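Side-chain contacts in glycosylation Associate Protein 2 (Streptococcus agalactiae serotype V, PDB 6OYC), which probably takes part, together with Gap1 and Gap3, in the glycosylation and accessory Sec export of streptococcal surface adhesins: residues B[330-335]-B[413-418]; B[336-339]-B[343-346]; B[394-399]-B[437-442]; B[401-406]-B[430-435]. All coordinates share one frame; numbering follows the deposited sequence.

Contact 1: B[330-335]-B[413-418]; sequences RLQGGA and FATSLD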
loop_
_atom_site.group_PDB
_atom_site.type_symbol
_atom_site.label_atom_id
_atom_site.label_comp_id
_atom_site.label_asym_id
_atom_site.label_seq_id
_atom_site.Cartn_x
_atom_site.Cartn_y
_atom_site.Cartn_z
ATOM N N ARG B 330 -9.048 0.930 3.355
ATOM C CA ARG B 330 -10.127 1.153 4.309
ATOM C C ARG B 330 -11.401 0.415 3.897
ATOM O O ARG B 330 -11.559 -0.021 2.751
ATOM C CB ARG B 330 -10.403 2.654 4.455
ATOM C CG ARG B 330 -9.201 3.443 4.999
ATOM C CD ARG B 330 -9.392 4.953 4.862
ATOM N NE ARG B 330 -9.559 5.345 3.462
ATOM C CZ ARG B 330 -10.087 6.498 3.056
ATOM N NH1 ARG B 330 -10.497 7.399 3.939
ATOM N NH2 ARG B 330 -10.202 6.754 1.759
ATOM N N LEU B 331 -12.303 0.261 4.864
ATOM C CA LEU B 331 -13.669 -0.251 4.656
ATOM C C LEU B 331 -13.588 -1.679 4.107
ATOM O O LEU B 331 -12.786 -2.483 4.605
ATOM C CB LEU B 331 -14.434 0.703 3.790
ATOM C CG LEU B 331 -14.750 2.062 4.394
ATOM C CD1 LEU B 331 -15.872 2.735 3.606
ATOM C CD2 LEU B 331 -15.112 1.938 5.869
ATOM N N GLN B 332 -14.397 -2.025 3.095
ATOM C CA GLN B 332 -14.316 -3.356 2.496
ATOM C C GLN B 332 -13.114 -3.486 1.558
ATOM O O GLN B 332 -12.277 -4.378 1.726
ATOM C CB GLN B 332 -15.609 -3.698 1.739
ATOM C CG GLN B 332 -15.658 -5.186 1.344
ATOM C CD GLN B 332 -16.760 -5.530 0.336
ATOM O OE1 GLN B 332 -17.580 -4.690 -0.033
ATOM N NE2 GLN B 332 -16.782 -6.783 -0.103
ATOM N N GLY B 333 -13.032 -2.631 0.542
ATOM C CA GLY B 333 -11.967 -2.763 -0.434
ATOM C C GLY B 333 -11.429 -1.430 -0.924
ATOM O O GLY B 333 -10.895 -1.339 -2.034
ATOM N N GLY B 334 -11.570 -0.398 -0.105
ATOM C CA GLY B 334 -11.117 0.935 -0.459
ATOM C C GLY B 334 -12.258 1.916 -0.291
ATOM O O GLY B 334 -13.435 1.551 -0.327
ATOM N N ALA B 335 -11.906 3.190 -0.086
ATOM C CA ALA B 335 -12.895 4.246 0.066
ATOM C C ALA B 335 -12.561 5.438 -0.833
ATOM O O ALA B 335 -12.786 6.601 -0.464
ATOM C CB ALA B 335 -13.023 4.670 1.531
ATOM N N PHE B 413 -23.163 -2.388 -5.845
ATOM C CA PHE B 413 -21.882 -2.065 -5.223
ATOM C C PHE B 413 -22.182 -1.516 -3.828
ATOM O O PHE B 413 -22.026 -0.312 -3.571
ATOM C CB PHE B 413 -21.098 -1.062 -6.084
ATOM C CG PHE B 413 -19.678 -0.864 -5.649
ATOM C CD1 PHE B 413 -18.781 -1.917 -5.658
ATOM C CD2 PHE B 413 -19.237 0.384 -5.238
ATOM C CE1 PHE B 413 -17.474 -1.736 -5.259
ATOM C CE2 PHE B 413 -17.929 0.575 -4.839
ATOM C CZ PHE B 413 -17.046 -0.487 -4.852
ATOM N N ALA B 414 -22.605 -2.414 -2.928
ATOM C CA ALA B 414 -23.280 -1.990 -1.704
ATOM C C ALA B 414 -22.370 -1.173 -0.785
ATOM O O ALA B 414 -22.843 -0.257 -0.097
ATOM C CB ALA B 414 -23.838 -3.214 -0.984
ATOM N N THR B 415 -21.060 -1.461 -0.776
ATOM C CA THR B 415 -20.102 -0.723 0.055
ATOM C C THR B 415 -20.119 0.788 -0.185
ATOM O O THR B 415 -19.555 1.547 0.610
ATOM C CB THR B 415 -18.676 -1.236 -0.172
ATOM O OG1 THR B 415 -17.757 -0.543 0.691
ATOM C CG2 THR B 415 -18.253 -1.014 -1.633
ATOM N N SER B 416 -20.734 1.244 -1.280
ATOM C CA SER B 416 -20.808 2.682 -1.523
ATOM C C SER B 416 -21.607 3.379 -0.432
ATOM O O SER B 416 -21.370 4.561 -0.142
ATOM C CB SER B 416 -21.425 2.968 -2.897
ATOM O OG SER B 416 -22.761 2.492 -3.007
ATOM N N LEU B 417 -22.554 2.667 0.183
ATOM C CA LEU B 417 -23.299 3.237 1.302
ATOM C C LEU B 417 -22.376 3.533 2.472
ATOM O O LEU B 417 -22.482 4.587 3.112
ATOM C CB LEU B 417 -24.422 2.285 1.723
ATOM C CG LEU B 417 -25.382 1.867 0.603
ATOM C CD1 LEU B 417 -26.600 1.146 1.146
ATOM C CD2 LEU B 417 -25.804 3.087 -0.214
ATOM N N ASP B 418 -21.448 2.620 2.759
ATOM C CA ASP B 418 -20.466 2.887 3.807
ATOM C C ASP B 418 -19.535 4.022 3.419
ATOM O O ASP B 418 -19.134 4.817 4.278
ATOM C CB ASP B 418 -19.680 1.618 4.104
ATOM C CG ASP B 418 -20.561 0.525 4.681
ATOM O OD1 ASP B 418 -21.340 0.815 5.633
ATOM O OD2 ASP B 418 -20.489 -0.616 4.171
HETATM O O HOH W 1 -19.873 -3.885 -1.771
HETATM O O HOH W 2 -15.030 -0.584 0.567
#
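Leu-331 and Gln-332, in the irregular loop after strand 323-327, face the start of helix 416-424, with the CA atoms of Gln-332 and Thr-415 6.8 Å apart and those of Leu-331 and Asp-418 7.5 Å apart. An extended chain, CG opposite the backbone N (chi1 -169°), carries the amide of Gln-332 to Thr-415, and its OE1 comes to rest 3.6 Å from Thr-415 CB, the two side chains running at a slant to each other. Polar contact between them goes through water. Water 1 gives a hydrogen to Gln-332 OE1 and takes one from Thr-415 N at 2.9 Å. Water 2 accepts from Gly-333 N and donates to Gly-334 O, while Thr-415 OG1 lies 2.7 Å from the same water. Beside these waters, Leu-331 presents CD1 to the base of Asp-418, 4.0 Å from its CB; OD1 of this aspartate bonds to Asn-155 N. On the helix side, Phe-413 O accepts from both Ser-416 N and Ser-416 OG, on opposite faces of its plane, which ties the type I turn leading into the helix. With its polar groups linked through two waters and its direct touches all van der Waals, the join between loop and helix start is partly solvent-mediated.

Contact 2: B[336-339]-B[343-346]; sequences FYIG and YEQK
Glu-344 leaves its helix with CG beside the backbone N (chi1 -60°) and then runs straight out, which carries its carboxylate to Gly-339; Tyr-343, its CG turned opposite the backbone N, sends its ring to the Tyr-337 end of the same loop. Gly-339 N donates to Glu-344 OE2 at 3.0 Å in a nearly straight bond (166°), meeting the oxygen from its anti side and 19° out of the carboxylate plane. Ile-338 lies alongside the glutamate, pointing the same way, and its CB sits 3.2 Å from Glu-344 OE2. OE2 is gripped a second time by the hydroxyl of Tyr-438, while OE1 bonds to that of Tyr-379; three hydrogen bonds thus hold the buried carboxylate and would help to offset the cost of burying a charge. The Tyr-343 ring turns an edge to Tyr-337 O, with CE1 3.8 Å from that oxygen, whose hydrogen bond comes from His-380 NE2. The Tyr-343 hydroxyl bonds to Glu-283 O. The loop is thus tied to the first turn of helix 341-358, part of the right-handed beta-alpha-beta connection from strand 323-327 to strand 365-370 in the central sheet of an alpha/beta-hydrolase fold.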
loop_
_atom_site.group_PDB
_atom_site.type_symbol
_atom_site.label_atom_id
_atom_site.label_comp_id
_atom_site.label_asym_id
_atom_site.label_seq_id
_atom_site.Cartn_x
_atom_site.Cartn_y
_atom_site.Cartn_z
ATOM N N PHE B 336 -12.001 5.165 -2.014
ATOM C CA PHE B 336 -11.911 6.154 -3.086
ATOM C C PHE B 336 -11.003 7.336 -2.719
ATOM O O PHE B 336 -11.215 8.460 -3.179
ATOM C CB PHE B 336 -13.316 6.639 -3.479
ATOM C CG PHE B 336 -14.094 5.626 -4.282
ATOM C CD1 PHE B 336 -14.543 4.462 -3.702
ATOM C CD2 PHE B 336 -14.332 5.823 -5.633
ATOM C CE1 PHE B 336 -15.226 3.512 -4.452
ATOM C CE2 PHE B 336 -15.017 4.890 -6.382
ATOM C CZ PHE B 336 -15.467 3.730 -5.789
ATOM N N TYR B 337 -9.988 7.096 -1.887
ATOM C CA TYR B 337 -8.913 8.052 -1.596
ATOM C C TYR B 337 -9.417 9.372 -1.034
ATOM O O TYR B 337 -8.696 10.373 -1.060
ATOM C CB TYR B 337 -8.038 8.288 -2.838
ATOM C CG TYR B 337 -7.522 6.980 -3.369
ATOM C CD1 TYR B 337 -6.365 6.411 -2.858
ATOM C CD2 TYR B 337 -8.238 6.259 -4.327
ATOM C CE1 TYR B 337 -5.901 5.173 -3.324
ATOM C CE2 TYR B 337 -7.770 5.037 -4.802
ATOM C CZ TYR B 337 -6.611 4.497 -4.294
ATOM O OH TYR B 337 -6.159 3.271 -4.755
ATOM N N ILE B 338 -10.627 9.405 -0.486
ATOM C CA ILE B 338 -11.127 10.621 0.138
ATOM C C ILE B 338 -11.348 10.373 1.620
ATOM O O ILE B 338 -11.447 9.235 2.086
ATOM C CB ILE B 338 -12.411 11.144 -0.534
ATOM C CG1 ILE B 338 -13.470 10.056 -0.600
ATOM C CG2 ILE B 338 -12.094 11.649 -1.949
ATOM C CD1 ILE B 338 -14.829 10.583 -0.976
ATOM N N GLY B 339 -11.406 11.465 2.366
ATOM C CA GLY B 339 -11.548 11.397 3.803
ATOM C C GLY B 339 -11.230 12.741 4.413
ATOM O O GLY B 339 -11.610 13.769 3.853
ATOM N N TYR B 343 -6.017 13.534 5.541
ATOM C CA TYR B 343 -5.843 12.349 4.707
ATOM C C TYR B 343 -5.578 12.747 3.260
ATOM O O TYR B 343 -4.581 12.329 2.661
ATOM C CB TYR B 343 -7.080 11.454 4.827
ATOM C CG TYR B 343 -6.997 10.126 4.104
ATOM C CD1 TYR B 343 -7.421 10.000 2.782
ATOM C CD2 TYR B 343 -6.537 8.980 4.758
ATOM C CE1 TYR B 343 -7.367 8.774 2.120
ATOM C CE2 TYR B 343 -6.468 7.755 4.102
ATOM C CZ TYR B 343 -6.889 7.660 2.795
ATOM O OH TYR B 343 -6.834 6.451 2.159
ATOM N N GLU B 344 -6.435 13.608 2.704
ATOM C CA GLU B 344 -6.337 13.936 1.286
ATOM C C GLU B 344 -5.116 14.797 0.987
ATOM O O GLU B 344 -4.423 14.577 -0.015
ATOM C CB GLU B 344 -7.613 14.624 0.834
ATOM C CG GLU B 344 -8.836 13.768 1.032
ATOM C CD GLU B 344 -10.094 14.485 0.628
ATOM O OE1 GLU B 344 -10.007 15.678 0.290
ATOM O OE2 GLU B 344 -11.175 13.872 0.660
ATOM N N GLN B 345 -4.814 15.767 1.850
ATOM C CA GLN B 345 -3.604 16.550 1.633
ATOM C C GLN B 345 -2.354 15.680 1.748
ATOM O O GLN B 345 -1.324 15.982 1.126
ATOM C CB GLN B 345 -3.537 17.717 2.620
ATOM C CG GLN B 345 -2.304 18.595 2.470
ATOM C CD GLN B 345 -2.258 19.284 1.115
ATOM O OE1 GLN B 345 -3.186 20.001 0.743
ATOM N NE2 GLN B 345 -1.184 19.057 0.367
ATOM N N LYS B 346 -2.416 14.596 2.526
ATOM C CA LYS B 346 -1.247 13.732 2.593
ATOM C C LYS B 346 -1.044 12.980 1.290
ATOM O O LYS B 346 0.102 12.714 0.906
ATOM C CB LYS B 346 -1.370 12.770 3.770
ATOM C CG LYS B 346 -0.984 13.458 5.040
ATOM C CD LYS B 346 -1.008 12.568 6.220
ATOM C CE LYS B 346 -0.349 13.273 7.370
ATOM N NZ LYS B 346 -0.424 12.469 8.586
#

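Contact 3: B[394-399]-B[437-442]; sequences PIFNLG and NYFWKS
An aromatic cluster of Phe-396, Phe-439 and Trp-440 packs the segment that follows strand 388-392 of the alpha/beta-hydrolase sheet against helix 429-444. Phe-396 and Phe-439 lie with their ring planes almost parallel, 9° apart, yet displaced so that little of one ring lies over the other, their centroids 4.7 Å from each other. The offset leaves Phe-439 CZ over a face of the Phe-396 ring, 3.4 Å from CD1, and puts the beta carbon of Phe-396 over the Phe-439 ring in a CH-pi contact, 3.7 Å from the centroid. Phe-439 gets there because its CG stands opposite the backbone N, throwing the ring out from the helix. Trp-440 fills in beside the pair: its six-membered ring stands nearly square to Phe-396, with CH2 3.9 Å from Phe-396 CD2, while its indole face receives CD2 of the neighbouring Phe-439. Around the cluster, Leu-471 and Ala-467 of helix 467-473 touch Phe-396, Thr-378 touches both phenylalanines, and Tyr-474 lies nearly parallel to the indole. Asn-397 supplies the polar end. Its ND2 bonds to Asp-470 OD2, which helps to set the amide rotation, with OD1 turned to the tryptophan. Trp-440 NE1 donates to Asn-397 OD1 at 3.1 Å, the oxygen only 3° out of the indole plane and the N-H...O angle 168°.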
loop_
_atom_site.group_PDB
_atom_site.type_symbol
_atom_site.label_atom_id
_atom_site.label_comp_id
_atom_site.label_asym_id
_atom_site.label_seq_id
_atom_site.Cartn_x
_atom_site.Cartn_y
_atom_site.Cartn_z
ATOM N N PRO B 394 -14.667 5.679 -15.552
ATOM C CA PRO B 394 -14.572 6.653 -14.461
ATOM C C PRO B 394 -15.753 6.563 -13.513
ATOM O O PRO B 394 -16.881 6.271 -13.913
ATOM C CB PRO B 394 -14.558 8.002 -15.194
ATOM C CG PRO B 394 -15.322 7.735 -16.467
ATOM C CD PRO B 394 -14.970 6.322 -16.849
ATOM N N ILE B 395 -15.472 6.807 -12.236
ATOM C CA ILE B 395 -16.489 6.968 -11.209
ATOM C C ILE B 395 -16.218 8.295 -10.518
ATOM O O ILE B 395 -15.181 8.450 -9.860
ATOM C CB ILE B 395 -16.490 5.818 -10.195
ATOM C CG1 ILE B 395 -16.551 4.471 -10.912
ATOM C CG2 ILE B 395 -17.669 5.972 -9.244
ATOM C CD1 ILE B 395 -16.372 3.290 -10.004
ATOM N N PHE B 396 -17.129 9.259 -10.682
ATOM C CA PHE B 396 -16.987 10.576 -10.071
ATOM C C PHE B 396 -18.143 10.950 -9.166
ATOM O O PHE B 396 -17.975 11.822 -8.305
ATOM C CB PHE B 396 -16.869 11.694 -11.129
ATOM C CG PHE B 396 -15.766 11.505 -12.148
ATOM C CD1 PHE B 396 -14.580 10.867 -11.822
ATOM C CD2 PHE B 396 -15.920 12.005 -13.441
ATOM C CE1 PHE B 396 -13.567 10.709 -12.779
ATOM C CE2 PHE B 396 -14.920 11.857 -14.396
ATOM C CZ PHE B 396 -13.741 11.205 -14.065
ATOM N N ASN B 397 -19.307 10.344 -9.346
ATOM C CA ASN B 397 -20.509 10.728 -8.622
ATOM C C ASN B 397 -20.812 9.617 -7.621
ATOM O O ASN B 397 -21.610 8.713 -7.887
ATOM C CB ASN B 397 -21.656 10.987 -9.596
ATOM C CG ASN B 397 -21.298 12.034 -10.649
ATOM O OD1 ASN B 397 -21.177 13.226 -10.345
ATOM N ND2 ASN B 397 -21.108 11.589 -11.885
ATOM N N LEU B 398 -20.153 9.689 -6.461
ATOM C CA LEU B 398 -20.276 8.609 -5.485
ATOM C C LEU B 398 -21.668 8.582 -4.864
ATOM O O LEU B 398 -22.265 7.508 -4.718
ATOM C CB LEU B 398 -19.196 8.751 -4.414
ATOM C CG LEU B 398 -17.900 8.027 -4.762
ATOM C CD1 LEU B 398 -16.878 8.164 -3.641
ATOM C CD2 LEU B 398 -18.185 6.569 -5.081
ATOM N N GLY B 399 -22.199 9.754 -4.495
ATOM C CA GLY B 399 -23.577 9.835 -4.037
ATOM C C GLY B 399 -24.573 9.247 -5.021
ATOM O O GLY B 399 -25.570 8.641 -4.615
ATOM N N ASN B 437 -21.184 16.535 -5.039
ATOM C CA ASN B 437 -20.606 17.863 -5.171
ATOM C C ASN B 437 -19.214 17.931 -4.565
ATOM O O ASN B 437 -18.381 18.733 -5.009
ATOM C CB ASN B 437 -21.550 18.888 -4.547
ATOM C CG ASN B 437 -22.822 19.068 -5.374
ATOM O OD1 ASN B 437 -22.800 18.915 -6.600
ATOM N ND2 ASN B 437 -23.931 19.369 -4.714
ATOM N N TYR B 438 -18.945 17.087 -3.565
ATOM C CA TYR B 438 -17.611 16.989 -2.979
ATOM C C TYR B 438 -16.546 16.769 -4.044
ATOM O O TYR B 438 -15.468 17.377 -3.998
ATOM C CB TYR B 438 -17.599 15.842 -1.974
ATOM C CG TYR B 438 -16.374 15.770 -1.105
ATOM C CD1 TYR B 438 -16.227 16.611 -0.011
ATOM C CD2 TYR B 438 -15.383 14.838 -1.356
ATOM C CE1 TYR B 438 -15.118 16.529 0.808
ATOM C CE2 TYR B 438 -14.264 14.753 -0.544
ATOM C CZ TYR B 438 -14.143 15.599 0.537
ATOM O OH TYR B 438 -13.042 15.522 1.346
ATOM N N PHE B 439 -16.828 15.900 -5.010
ATOM C CA PHE B 439 -15.874 15.668 -6.088
ATOM C C PHE B 439 -15.674 16.923 -6.942
ATOM O O PHE B 439 -14.533 17.344 -7.187
ATOM C CB PHE B 439 -16.335 14.491 -6.952
ATOM C CG PHE B 439 -15.460 14.253 -8.153
ATOM C CD1 PHE B 439 -14.313 13.478 -8.047
ATOM C CD2 PHE B 439 -15.771 14.824 -9.383
ATOM C CE1 PHE B 439 -13.502 13.269 -9.147
ATOM C CE2 PHE B 439 -14.965 14.617 -10.483
ATOM C CZ PHE B 439 -13.830 13.844 -10.371
ATOM N N TRP B 440 -16.769 17.540 -7.405
ATOM C CA TRP B 440 -16.635 18.630 -8.374
ATOM C C TRP B 440 -16.074 19.905 -7.761
ATOM O O TRP B 440 -15.487 20.707 -8.491
ATOM C CB TRP B 440 -17.974 18.898 -9.051
ATOM C CG TRP B 440 -18.412 17.713 -9.767
ATOM C CD1 TRP B 440 -19.374 16.844 -9.375
ATOM C CD2 TRP B 440 -17.861 17.193 -10.984
ATOM N NE1 TRP B 440 -19.476 15.816 -10.283
ATOM C CE2 TRP B 440 -18.558 16.010 -11.281
ATOM C CE3 TRP B 440 -16.859 17.617 -11.857
ATOM C CZ2 TRP B 440 -18.285 15.246 -12.415
ATOM C CZ3 TRP B 440 -16.592 16.854 -12.984
ATOM C CH2 TRP B 440 -17.297 15.687 -13.250
ATOM N N LYS B 441 -16.210 20.092 -6.442
ATOM C CA LYS B 441 -15.623 21.267 -5.816
ATOM C C LYS B 441 -14.101 21.224 -5.914
ATOM O O LYS B 441 -13.450 22.258 -6.086
ATOM C CB LYS B 441 -16.081 21.392 -4.360
ATOM C CG LYS B 441 -15.069 22.072 -3.434
ATOM C CD LYS B 441 -15.378 21.829 -1.960
ATOM C CE LYS B 441 -14.326 22.460 -1.066
ATOM N NZ LYS B 441 -14.688 23.848 -0.650
ATOM N N SER B 442 -13.518 20.036 -5.802
ATOM C CA SER B 442 -12.086 19.901 -6.041
ATOM C C SER B 442 -11.749 20.238 -7.489
ATOM O O SER B 442 -10.755 20.913 -7.770
ATOM C CB SER B 442 -11.643 18.476 -5.695
ATOM O OG SER B 442 -10.259 18.292 -5.909
#

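Contact 4: B[401-406]-B[430-435]; sequences VAQRER and SSSEKL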
loop_
_atom_site.group_PDB
_atom_site.type_symbol
_atom_site.label_atom_id
_atom_site.label_comp_id
_atom_site.label_asym_id
_atom_site.label_seq_id
_atom_site.Cartn_x
_atom_site.Cartn_y
_atom_site.Cartn_z
ATOM N N VAL B 401 -23.681 6.752 -7.172
ATOM C CA VAL B 401 -23.441 5.316 -7.030
ATOM C C VAL B 401 -24.198 4.778 -5.825
ATOM O O VAL B 401 -24.779 3.682 -5.867
ATOM C CB VAL B 401 -21.932 5.032 -6.928
ATOM C CG1 VAL B 401 -21.668 3.529 -6.682
ATOM C CG2 VAL B 401 -21.209 5.533 -8.189
ATOM N N ALA B 402 -24.223 5.562 -4.745
ATOM C CA ALA B 402 -24.951 5.179 -3.545
ATOM C C ALA B 402 -26.430 4.977 -3.854
ATOM O O ALA B 402 -26.985 3.900 -3.605
ATOM C CB ALA B 402 -24.750 6.239 -2.460
ATOM N N GLN B 403 -27.074 5.997 -4.432
ATOM C CA GLN B 403 -28.500 5.907 -4.747
ATOM C C GLN B 403 -28.822 4.730 -5.657
ATOM O O GLN B 403 -29.908 4.160 -5.562
ATOM C CB GLN B 403 -28.969 7.206 -5.379
ATOM C CG GLN B 403 -28.838 8.380 -4.441
ATOM C CD GLN B 403 -29.848 8.310 -3.323
ATOM O OE1 GLN B 403 -30.844 7.605 -3.435
ATOM N NE2 GLN B 403 -29.598 9.033 -2.235
ATOM N N ARG B 404 -27.893 4.329 -6.515
ATOM C CA ARG B 404 -28.109 3.141 -7.330
ATOM C C ARG B 404 -28.433 1.904 -6.489
ATOM O O ARG B 404 -28.903 0.903 -7.041
ATOM C CB ARG B 404 -26.870 2.908 -8.200
ATOM C CG ARG B 404 -26.980 1.788 -9.216
ATOM C CD ARG B 404 -25.803 0.847 -9.052
ATOM N NE ARG B 404 -25.928 -0.388 -9.820
ATOM C CZ ARG B 404 -26.638 -1.444 -9.430
ATOM N NH1 ARG B 404 -27.304 -1.416 -8.277
ATOM N NH2 ARG B 404 -26.685 -2.528 -10.194
ATOM N N GLU B 405 -28.213 1.950 -5.173
ATOM C CA GLU B 405 -28.525 0.809 -4.322
ATOM C C GLU B 405 -30.001 0.740 -3.952
ATOM O O GLU B 405 -30.472 -0.328 -3.548
ATOM C CB GLU B 405 -27.659 0.828 -3.054
ATOM C CG GLU B 405 -26.145 0.679 -3.304
ATOM C CD GLU B 405 -25.791 -0.620 -4.020
ATOM O OE1 GLU B 405 -26.206 -1.699 -3.538
ATOM O OE2 GLU B 405 -25.099 -0.565 -5.063
ATOM N N ARG B 406 -30.751 1.838 -4.090
ATOM C CA ARG B 406 -32.192 1.734 -3.891
ATOM C C ARG B 406 -32.859 0.914 -4.986
ATOM O O ARG B 406 -34.011 0.510 -4.815
ATOM C CB ARG B 406 -32.833 3.130 -3.783
ATOM C CG ARG B 406 -33.201 3.793 -5.112
ATOM C CD ARG B 406 -32.686 5.234 -5.204
ATOM N NE ARG B 406 -33.334 6.025 -6.255
ATOM C CZ ARG B 406 -32.909 6.109 -7.513
ATOM N NH1 ARG B 406 -31.832 5.444 -7.907
ATOM N NH2 ARG B 406 -33.569 6.859 -8.382
ATOM N N SER B 430 -30.164 14.182 0.181
ATOM C CA SER B 430 -29.409 15.424 0.290
ATOM C C SER B 430 -27.917 15.146 0.465
ATOM O O SER B 430 -27.080 15.737 -0.225
ATOM C CB SER B 430 -29.952 16.254 1.452
ATOM O OG SER B 430 -29.007 17.223 1.873
ATOM N N SER B 431 -27.565 14.240 1.384
ATOM C CA SER B 431 -26.163 13.859 1.547
ATOM C C SER B 431 -25.596 13.274 0.262
ATOM O O SER B 431 -24.423 13.495 -0.066
ATOM C CB SER B 431 -26.018 12.852 2.693
ATOM O OG SER B 431 -25.930 13.502 3.950
ATOM N N SER B 432 -26.410 12.525 -0.480
ATOM C CA SER B 432 -25.920 11.908 -1.710
ATOM C C SER B 432 -25.454 12.965 -2.713
ATOM O O SER B 432 -24.376 12.839 -3.311
ATOM C CB SER B 432 -27.005 11.018 -2.309
ATOM O OG SER B 432 -26.990 9.738 -1.710
ATOM N N GLU B 433 -26.243 14.031 -2.888
ATOM C CA GLU B 433 -25.839 15.095 -3.799
ATOM C C GLU B 433 -24.637 15.853 -3.244
ATOM O O GLU B 433 -23.771 16.308 -4.004
ATOM C CB GLU B 433 -27.024 16.032 -4.081
ATOM C CG GLU B 433 -27.142 17.262 -3.163
ATOM C CD GLU B 433 -28.398 18.085 -3.453
ATOM O OE1 GLU B 433 -29.136 17.701 -4.385
ATOM O OE2 GLU B 433 -28.650 19.102 -2.752
ATOM N N LYS B 434 -24.566 15.982 -1.918
ATOM C CA LYS B 434 -23.406 16.605 -1.286
ATOM C C LYS B 434 -22.129 15.832 -1.592
ATOM O O LYS B 434 -21.069 16.428 -1.831
ATOM C CB LYS B 434 -23.621 16.690 0.228
ATOM C CG LYS B 434 -24.483 17.843 0.719
ATOM C CD LYS B 434 -24.168 18.153 2.186
ATOM C CE LYS B 434 -25.145 19.170 2.760
ATOM N NZ LYS B 434 -26.559 18.765 2.500
ATOM N N LEU B 435 -22.209 14.500 -1.561
ATOM C CA LEU B 435 -21.053 13.679 -1.894
ATOM C C LEU B 435 -20.693 13.818 -3.369
ATOM O O LEU B 435 -19.509 13.862 -3.721
ATOM C CB LEU B 435 -21.328 12.221 -1.524
ATOM C CG LEU B 435 -20.335 11.146 -1.965
ATOM C CD1 LEU B 435 -18.934 11.537 -1.548
ATOM C CD2 LEU B 435 -20.713 9.774 -1.378
#
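Gln-403 reaches across from helix 398-403 to Ser-432 on helix 429-444, its side chain folded at the second torsion (chi2 -71°) so that the amide swings round to the serine. Gln-403 NE2 donates to Ser-432 OG at 2.8 Å; the bond is bent (148°), and the hydroxyl sits 21° out of the amide plane. The aliphatic part of the glutamine follows the same path, its CG 3.6 Å from Ser-432 OG, so the serine is met by both the stem and the head of one side chain. Ser-432 holds its hydroxyl beside its own backbone N, directed at helix 398-403, and the methyl of Ala-402 approaches it at 4.2 Å. Besides accepting from NE2, the hydroxyl bonds to Gln-420 OE1 on helix 416-424, with Gly-399 O only a weak partner, so this small buried group serves three helices at once. Further along its own segment, Arg-406 comes back to Gln-403 O, a local tie and not part of the crossing: Arg-406 N at 2.9 Å and Arg-406 NH1 at 3.3 Å reach that oxygen from opposite faces of its plane. The whole is a small polar helix-helix contact centred on one serine, within the helical excursion between strands 388-392 and 452-458, the region where many alpha/beta hydrolases carry their cap or lid.

How the contacts relate
The four contacts form one connected patch within the hydrolase-like domain. Segment 336-339 directly follows 330-335, and contacts 1 and 2 touch where Arg-330 NH1 meets Ile-338 O at 2.8 Å. Contacts 2 and 3, with centres about 13 Å apart, also pack through Phe-336 CE2 and Leu-398 CD2, 3.8 Å from each other. Contacts 3 and 4 share helices 398-403 and 429-444, their centres about 11 Å apart, while Glu-405 OE2 links contact 4 to Phe-413 N of contact 1 at 2.8 Å. Tyr-337 of contact 2 touches the possible nucleophile elbow around Ser-371, whose catalytic role is unconfirmed; the Gln-332 side chain of contact 1 lies about 5 Å from a bound glycerol, probably from crystallisation.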